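Side-chain contacts in Non-structural protein 11 (Prrsv 16244b, PDB 5EYI), which probably cleaves the polyuridine tracts made during viral RNA replication, and so keeps host double-stranded RNA sensors from being activated: residues R123-S128 with D187-L192; A27-E32 with W37-T42; G135-T140 with V167-K172. The protein carries 1 engineered substitution. All blocks are in the same frame, centred on the assembly; numbering follows the deposited sequence.

How the contacts relate
Contact 2 lies in the N-terminal part of the chain, and contacts 1 and 3 lie in the NendoU endoribonuclease part. Contact 3 is nested in the loop closed by contact 1. The centres of these two are about 23 Å apart, and their nearest atoms come to about 7 Å without touching. Both are near the predicted active site. The side chain of Leu192 in contact 1 is about 10 Å from that of His146. That of Val137 in contact 3 is about 9 Å from His131 and from the engineered Ala175. Contact 2 is away from these sites, its centre about 38 Å from that of contact 1 and 46 Å from that of contact 3.

Contact 1: R123-S128 with D187-L192; sequences REVAAS and DLEAYL
Val125 carries this contact from the helix side, with one methyl on Leu192 and the other on Glu189. The apolar part is a single methyl-to-methyl meeting. Val125 CG1 lies 4.2 Å from Leu192 CD1, and the two side chains cross at about a right angle. Val125 CG1 is anti to the backbone N (chi1 173°), which leaves CG2 beside that N and directed at Glu189.

The second meeting is between a methyl and a carboxylate. Glu189, extended beyond CG, crosses Val125 at a slant and brings CG and OE2 to the CG2 methyl. Val125 CG2 is 3.7 Å from Glu189 CG and 3.2 Å from Glu189 OE2. The oxygen contact is close, but it is packing and not a polar bond. The other carboxylate oxygen, Glu189 OE1, makes a salt bridge with Arg121 of the same helix 120-128, which probably helps to fix the carboxylate beside Val125.

In the fold, this joins helix 120-128 of the NendoU domain to the connection between strands 173-180 and 198-205. That connection has helical backbone angles at 187-191 and turns tightly. Tyr191 N bonds to Leu188 O at 2.8 Å, and Leu192 N bonds to Glu189 O at 3.1 Å. Leu192 also packs on Phe133, Val214 and Ala220, so it joins helix 130-133 to strands 208-215 and 219-223. Val125 also rests on Leu185.

Further hydrogen bonds lie within 123-128. Ser128 OG donates to Val125 O at 2.6 Å. The donor is tilted 18° from the carbonyl plane, and the C=O...donor angle is 125°. Val125 O also takes a weak bond from Ser128 N.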
loop_
_atom_site.group_PDB
_atom_site.type_symbol
_atom_site.label_atom_id
_atom_site.label_comp_id
_atom_site.label_asym_id
_atom_site.label_seq_id
_atom_site.Cartn_x
_atom_site.Cartn_y
_atom_site.Cartn_z
ATOM N N ARG A 123 15.278 16.239 2.010
ATOM C CA ARG A 123 14.667 17.233 1.114
ATOM C C ARG A 123 14.465 16.662 -0.285
ATOM O O ARG A 123 13.391 16.798 -0.877
ATOM C CB ARG A 123 15.553 18.482 1.065
ATOM C CG ARG A 123 15.039 19.637 0.230
ATOM C CD ARG A 123 15.944 20.852 0.376
ATOM N NE ARG A 123 15.754 21.586 1.634
ATOM C CZ ARG A 123 14.758 22.443 1.902
ATOM N NH1 ARG A 123 13.782 22.704 1.012
ATOM N NH2 ARG A 123 14.726 23.056 3.090
ATOM N N GLU A 124 15.502 15.997 -0.787
ATOM C CA GLU A 124 15.495 15.379 -2.112
ATOM C C GLU A 124 14.466 14.248 -2.220
ATOM O O GLU A 124 13.721 14.184 -3.215
ATOM C CB GLU A 124 16.907 14.888 -2.479
ATOM C CG GLU A 124 16.999 13.985 -3.702
ATOM C CD GLU A 124 18.404 13.942 -4.304
ATOM O OE1 GLU A 124 19.305 13.312 -3.693
ATOM N N VAL A 125 14.407 13.379 -1.203
ATOM C CA VAL A 125 13.403 12.297 -1.187
ATOM C C VAL A 125 11.987 12.882 -1.134
ATOM O O VAL A 125 11.095 12.412 -1.833
ATOM C CB VAL A 125 13.641 11.281 -0.041
ATOM C CG1 VAL A 125 12.503 10.275 0.053
ATOM C CG2 VAL A 125 14.943 10.535 -0.265
ATOM N N ALA A 126 11.793 13.923 -0.332
ATOM C CA ALA A 126 10.506 14.607 -0.272
ATOM C C ALA A 126 10.096 15.138 -1.655
ATOM O O ALA A 126 8.958 14.943 -2.085
ATOM C CB ALA A 126 10.558 15.725 0.754
ATOM N N ALA A 127 11.044 15.764 -2.362
ATOM C CA ALA A 127 10.808 16.276 -3.718
ATOM C C ALA A 127 10.537 15.192 -4.776
ATOM O O ALA A 127 9.924 15.484 -5.796
ATOM C CB ALA A 127 11.974 17.148 -4.164
ATOM N N SER A 128 11.002 13.966 -4.552
ATOM C CA SER A 128 10.734 12.859 -5.483
ATOM C C SER A 128 9.281 12.335 -5.414
ATOM O O SER A 128 8.799 11.747 -6.378
ATOM C CB SER A 128 11.724 11.710 -5.251
ATOM O OG SER A 128 11.464 11.024 -4.037
ATOM N N ASP A 187 15.182 6.462 4.802
ATOM C CA ASP A 187 14.895 5.090 5.293
ATOM C C ASP A 187 13.787 4.374 4.536
ATOM O O ASP A 187 13.712 3.144 4.571
ATOM C CB ASP A 187 14.479 5.078 6.777
ATOM C CG ASP A 187 15.597 5.446 7.719
ATOM O OD1 ASP A 187 16.794 5.389 7.348
ATOM O OD2 ASP A 187 15.264 5.788 8.865
ATOM N N LEU A 188 12.894 5.136 3.914
ATOM C CA LEU A 188 11.801 4.571 3.132
ATOM C C LEU A 188 12.079 4.405 1.636
ATOM O O LEU A 188 11.272 3.774 0.967
ATOM C CB LEU A 188 10.541 5.427 3.303
ATOM C CG LEU A 188 10.128 5.825 4.726
ATOM C CD1 LEU A 188 8.827 6.610 4.673
ATOM C CD2 LEU A 188 9.986 4.613 5.630
ATOM N N GLU A 189 13.180 4.970 1.119
ATOM C CA GLU A 189 13.541 4.935 -0.326
ATOM C C GLU A 189 13.351 3.572 -0.983
ATOM O O GLU A 189 12.792 3.478 -2.073
ATOM C CB GLU A 189 15.010 5.339 -0.544
ATOM C CG GLU A 189 15.285 6.829 -0.703
ATOM C CD GLU A 189 16.780 7.189 -0.605
ATOM O OE1 GLU A 189 17.603 6.349 -0.151
ATOM O OE2 GLU A 189 17.146 8.333 -0.972
ATOM N N ALA A 190 13.816 2.527 -0.306
ATOM C CA ALA A 190 13.721 1.155 -0.806
ATOM C C ALA A 190 12.283 0.655 -1.011
ATOM O O ALA A 190 12.063 -0.328 -1.742
ATOM C CB ALA A 190 14.474 0.209 0.120
ATOM N N TYR A 191 11.316 1.314 -0.372
ATOM C CA TYR A 191 9.898 0.960 -0.510
ATOM C C TYR A 191 9.116 1.809 -1.512
ATOM O O TYR A 191 7.978 1.464 -1.835
ATOM C CB TYR A 191 9.221 1.067 0.850
ATOM C CG TYR A 191 9.894 0.259 1.938
ATOM C CD1 TYR A 191 9.758 -1.119 1.990
ATOM C CD2 TYR A 191 10.667 0.874 2.909
ATOM C CE1 TYR A 191 10.367 -1.867 2.980
ATOM C CE2 TYR A 191 11.283 0.140 3.910
ATOM C CZ TYR A 191 11.129 -1.232 3.942
ATOM O OH TYR A 191 11.725 -1.971 4.929
ATOM N N LEU A 192 9.720 2.889 -2.014
ATOM C CA LEU A 192 8.991 3.891 -2.802
ATOM C C LEU A 192 9.004 3.697 -4.318
ATOM O O LEU A 192 8.477 4.552 -5.030
ATOM C CB LEU A 192 9.513 5.302 -2.479
ATOM C CG LEU A 192 9.377 5.775 -1.029
ATOM C CD1 LEU A 192 9.851 7.216 -0.903
ATOM C CD2 LEU A 192 7.953 5.621 -0.504
#

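Contact 2: A27-E32 with W37-T42; sequences AKLPVE and WPVVTT
Leu29 packs against Trp37 and Val39 in the N-terminal domain of nsp11, where a small two-stranded sheet packs beside a larger mixed sheet. Strand 27-28 belongs to the two-stranded parallel sheet with strand 19-20. Strand 39-41 runs parallel to strand 51-55 in the mixed sheet. Between the two segments the nearest CA atoms, those of Leu29 and Val39, are 8.5 Å apart. The contact is therefore made by side chains and not by strand pairing.

All the contacts across it are apolar. Leu29 holds its CG anti to the backbone N (chi1 -176°), which carries both methyls over to the other segment. Leu29 CD2 reaches the root of the tryptophan, 3.8 Å from Trp37 CB and 4.0 Å from Trp37 CG. Leu29 CD1 lies over one face of the indole. The leucine crosses both partners at about a right angle. The Trp37 ring also meets Phe19 edge-to-face, and Leu29 touches Phe19 as well, so the three side chains form a cluster.

Polar bonds around the contact fix the backbones. Leu29 bonds through its backbone to Ser20, and Val39 bonds to Asp50 and Leu52. Ser20 OG also bonds to Val40 O, which ties strand 19-20 to strand 39-41. Thr41 OG1 bonds to Asp22 OD1, and Thr42 N to Asp22 OD2. These hold the far end of the second segment.

Val39 completes the apolar set with its CG1 methyl, which stands 3.7 Å from Leu29 CD2.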
loop_
_atom_site.group_PDB
_atom_site.type_symbol
_atom_site.label_atom_id
_atom_site.label_comp_id
_atom_site.label_asym_id
_atom_site.label_seq_id
_atom_site.Cartn_x
_atom_site.Cartn_y
_atom_site.Cartn_z
ATOM N N ALA A 27 6.310 6.485 33.481
ATOM C CA ALA A 27 5.557 6.461 34.739
ATOM C C ALA A 27 6.460 5.957 35.858
ATOM O O ALA A 27 7.019 4.869 35.741
ATOM C CB ALA A 27 4.345 5.548 34.598
ATOM N N LYS A 28 6.629 6.752 36.917
ATOM C CA LYS A 28 7.534 6.370 38.006
ATOM C C LYS A 28 6.974 5.157 38.739
ATOM O O LYS A 28 5.777 5.099 39.009
ATOM C CB LYS A 28 7.779 7.522 38.997
ATOM C CG LYS A 28 8.845 7.194 40.051
ATOM C CD LYS A 28 9.306 8.428 40.820
ATOM C CE LYS A 28 10.205 8.062 41.996
ATOM N N LEU A 29 7.849 4.189 39.016
ATOM C CA LEU A 29 7.514 3.001 39.791
ATOM C C LEU A 29 8.475 2.922 40.983
ATOM O O LEU A 29 9.682 3.127 40.806
ATOM C CB LEU A 29 7.667 1.750 38.924
ATOM C CG LEU A 29 7.260 0.404 39.536
ATOM C CD1 LEU A 29 5.747 0.291 39.687
ATOM C CD2 LEU A 29 7.793 -0.757 38.713
ATOM N N PRO A 30 7.958 2.618 42.196
ATOM C CA PRO A 30 8.863 2.326 43.313
ATOM C C PRO A 30 9.828 1.197 42.971
ATOM O O PRO A 30 9.415 0.172 42.418
ATOM C CB PRO A 30 7.915 1.898 44.440
ATOM C CG PRO A 30 6.639 2.590 44.128
ATOM C CD PRO A 30 6.548 2.611 42.627
ATOM N N VAL A 31 11.100 1.403 43.288
ATOM C CA VAL A 31 12.165 0.438 42.975
ATOM C C VAL A 31 11.900 -0.961 43.563
ATOM O O VAL A 31 12.292 -1.980 42.986
ATOM C CB VAL A 31 13.552 0.995 43.416
ATOM C CG1 VAL A 31 13.675 1.077 44.939
ATOM C CG2 VAL A 31 14.682 0.173 42.813
ATOM N N GLU A 32 11.208 -0.991 44.698
ATOM C CA GLU A 32 10.797 -2.245 45.346
ATOM C C GLU A 32 9.773 -3.052 44.530
ATOM O O GLU A 32 9.678 -4.266 44.716
ATOM C CB GLU A 32 10.310 -2.032 46.805
ATOM C CG GLU A 32 9.598 -0.715 47.138
ATOM C CD GLU A 32 10.565 0.445 47.404
ATOM O OE1 GLU A 32 10.533 1.437 46.637
ATOM O OE2 GLU A 32 11.380 0.356 48.353
ATOM N N TRP A 37 7.273 -5.874 37.643
ATOM C CA TRP A 37 6.714 -5.152 36.491
ATOM C C TRP A 37 7.717 -5.119 35.352
ATOM O O TRP A 37 8.915 -5.087 35.600
ATOM C CB TRP A 37 6.374 -3.721 36.902
ATOM C CG TRP A 37 5.169 -3.655 37.742
ATOM C CD1 TRP A 37 5.111 -3.699 39.096
ATOM C CD2 TRP A 37 3.820 -3.564 37.280
ATOM N NE1 TRP A 37 3.814 -3.630 39.516
ATOM C CE2 TRP A 37 2.994 -3.548 38.421
ATOM C CE3 TRP A 37 3.227 -3.494 36.008
ATOM C CZ2 TRP A 37 1.608 -3.468 38.339
ATOM C CZ3 TRP A 37 1.850 -3.402 35.923
ATOM C CH2 TRP A 37 1.051 -3.389 37.085
ATOM N N PRO A 38 7.246 -5.131 34.094
ATOM C CA PRO A 38 8.193 -4.784 33.029
ATOM C C PRO A 38 8.676 -3.343 33.219
ATOM O O PRO A 38 7.851 -2.438 33.393
ATOM C CB PRO A 38 7.363 -4.922 31.743
ATOM C CG PRO A 38 6.172 -5.731 32.125
ATOM C CD PRO A 38 5.902 -5.420 33.564
ATOM N N VAL A 39 9.987 -3.132 33.227
ATOM C CA VAL A 39 10.524 -1.791 33.460
ATOM C C VAL A 39 11.488 -1.374 32.348
ATOM O O VAL A 39 12.310 -2.158 31.906
ATOM C CB VAL A 39 11.192 -1.658 34.849
ATOM C CG1 VAL A 39 10.134 -1.583 35.944
ATOM C CG2 VAL A 39 12.169 -2.798 35.113
ATOM N N VAL A 40 11.344 -0.134 31.894
ATOM C CA VAL A 40 12.287 0.481 30.979
ATOM C C VAL A 40 13.225 1.294 31.858
ATOM O O VAL A 40 12.783 1.987 32.777
ATOM C CB VAL A 40 11.609 1.330 29.874
ATOM C CG1 VAL A 40 10.679 2.404 30.436
ATOM C CG2 VAL A 40 12.665 1.958 28.964
ATOM N N THR A 41 14.518 1.179 31.593
ATOM C CA THR A 41 15.532 1.636 32.530
ATOM C C THR A 41 16.883 1.776 31.837
ATOM O O THR A 41 17.081 1.231 30.747
ATOM C CB THR A 41 15.658 0.641 33.709
ATOM O OG1 THR A 41 16.575 1.146 34.687
ATOM C CG2 THR A 41 16.118 -0.750 33.229
ATOM N N THR A 42 17.800 2.515 32.466
ATOM C CA THR A 42 19.207 2.512 32.041
ATOM C C THR A 42 20.082 1.661 32.963
ATOM O O THR A 42 21.291 1.573 32.743
ATOM C CB THR A 42 19.800 3.931 31.910
ATOM O OG1 THR A 42 19.812 4.576 33.181
ATOM C CG2 THR A 42 18.990 4.753 30.947
#

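Contact 3: G135-T140 with V167-K172; sequences GDVKGT and VSSPGK
Val137 of one beta hairpin faces Ser169 of another. Its CB points toward Ser169, and the two methyls divide from there. Val137 CG1 is anti to the backbone N (chi1 170°) and makes only a looser approach, 4.8 Å from Lys172 CB. Val137 CG2, beside the backbone N, makes the close contact. It is 3.6 Å from Ser169 CB and 3.8 Å from Ser169 OG.

At the turns the backbones meet. Thr140 CA gives a CH...O contact to Lys172 O at 3.6 Å, with an angle of 159° at the hydrogen. Thr140 CG2 lies 3.9 Å from the same Lys172 O. The turn that presents this carbonyl is held by Lys172 N bonding to Ser169 O.

Strands 136-138 and 141-143 form one hairpin, and 163-169 and 173-180 the other. Thr140 bonds through its backbone to Ala174, which brings the first hairpin against the second. Val137 and Ser169 both touch Tyr152, and Val137 also touches Ala173. Helix 130-133, which carries the predicted catalytic His131, ends just before Gly135, whose positive phi turns the chain into strand 136-138.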
loop_
_atom_site.group_PDB
_atom_site.type_symbol
_atom_site.label_atom_id
_atom_site.label_comp_id
_atom_site.label_asym_id
_atom_site.label_seq_id
_atom_site.Cartn_x
_atom_site.Cartn_y
_atom_site.Cartn_z
ATOM N N GLY A 135 2.665 17.823 0.061
ATOM C CA GLY A 135 1.242 18.079 0.084
ATOM C C GLY A 135 0.833 19.032 -1.014
ATOM O O GLY A 135 1.621 19.867 -1.460
ATOM N N ASP A 136 -0.409 18.898 -1.450
ATOM C CA ASP A 136 -0.952 19.762 -2.487
ATOM C C ASP A 136 -2.453 19.900 -2.321
ATOM O O ASP A 136 -3.060 19.184 -1.528
ATOM C CB ASP A 136 -0.630 19.184 -3.862
ATOM C CG ASP A 136 -1.410 17.920 -4.155
ATOM O OD1 ASP A 136 -1.792 17.205 -3.201
ATOM O OD2 ASP A 136 -1.651 17.642 -5.345
ATOM N N VAL A 137 -3.034 20.806 -3.098
ATOM C CA VAL A 137 -4.454 21.109 -3.029
ATOM C C VAL A 137 -5.088 20.888 -4.398
ATOM O O VAL A 137 -4.579 21.372 -5.406
ATOM C CB VAL A 137 -4.672 22.558 -2.554
ATOM C CG1 VAL A 137 -6.130 22.988 -2.704
ATOM C CG2 VAL A 137 -4.207 22.699 -1.113
ATOM N N LYS A 138 -6.190 20.146 -4.416
ATOM C CA LYS A 138 -7.036 20.008 -5.598
ATOM C C LYS A 138 -8.462 20.358 -5.178
ATOM O O LYS A 138 -9.109 19.592 -4.465
ATOM C CB LYS A 138 -6.953 18.582 -6.157
ATOM C CG LYS A 138 -7.568 18.408 -7.544
ATOM C CD LYS A 138 -7.643 16.939 -7.970
ATOM C CE LYS A 138 -6.269 16.352 -8.288
ATOM N NZ LYS A 138 -6.336 14.921 -8.704
ATOM N N GLY A 139 -8.933 21.532 -5.595
ATOM C CA GLY A 139 -10.265 22.012 -5.235
ATOM C C GLY A 139 -10.348 22.303 -3.747
ATOM O O GLY A 139 -9.566 23.104 -3.226
ATOM N N THR A 140 -11.291 21.638 -3.073
ATOM C CA THR A 140 -11.452 21.723 -1.615
ATOM C C THR A 140 -10.744 20.580 -0.856
ATOM O O THR A 140 -10.987 20.376 0.339
ATOM C CB THR A 140 -12.947 21.734 -1.213
ATOM O OG1 THR A 140 -13.587 20.533 -1.657
ATOM C CG2 THR A 140 -13.652 22.950 -1.800
ATOM N N VAL A 167 -5.717 18.504 8.246
ATOM C CA VAL A 167 -4.836 19.395 7.494
ATOM C C VAL A 167 -5.670 20.435 6.773
ATOM O O VAL A 167 -6.787 20.145 6.361
ATOM C CB VAL A 167 -3.928 18.619 6.501
ATOM C CG1 VAL A 167 -2.906 17.802 7.264
ATOM C CG2 VAL A 167 -4.724 17.716 5.573
ATOM N N SER A 168 -5.121 21.634 6.628
ATOM C CA SER A 168 -5.870 22.788 6.114
ATOM C C SER A 168 -5.013 23.690 5.227
ATOM O O SER A 168 -3.894 24.087 5.603
ATOM C CB SER A 168 -6.430 23.618 7.285
ATOM O OG SER A 168 -6.960 24.878 6.865
ATOM N N SER A 169 -5.548 24.001 4.049
ATOM C CA SER A 169 -5.080 25.130 3.247
ATOM C C SER A 169 -6.099 26.246 3.495
ATOM O O SER A 169 -7.200 26.196 2.940
ATOM C CB SER A 169 -5.025 24.754 1.765
ATOM O OG SER A 169 -4.542 25.853 1.017
ATOM N N PRO A 170 -5.771 27.217 4.373
ATOM C CA PRO A 170 -6.768 28.189 4.853
ATOM C C PRO A 170 -7.549 28.879 3.746
ATOM O O PRO A 170 -6.957 29.343 2.775
ATOM C CB PRO A 170 -5.922 29.218 5.612
ATOM C CG PRO A 170 -4.744 28.453 6.073
ATOM C CD PRO A 170 -4.445 27.489 4.964
ATOM N N GLY A 171 -8.869 28.897 3.884
ATOM C CA GLY A 171 -9.745 29.510 2.895
ATOM C C GLY A 171 -9.922 28.755 1.591
ATOM O O GLY A 171 -10.585 29.269 0.688
ATOM N N LYS A 172 -9.359 27.545 1.483
ATOM C CA LYS A 172 -9.330 26.796 0.216
ATOM C C LYS A 172 -9.739 25.343 0.392
ATOM O O LYS A 172 -10.723 24.911 -0.195
ATOM C CB LYS A 172 -7.938 26.869 -0.427
ATOM C CG LYS A 172 -7.448 28.287 -0.602
ATOM C CD LYS A 172 -6.182 28.384 -1.432
ATOM C CE LYS A 172 -5.641 29.810 -1.376
ATOM N NZ LYS A 172 -4.638 30.104 -2.436
#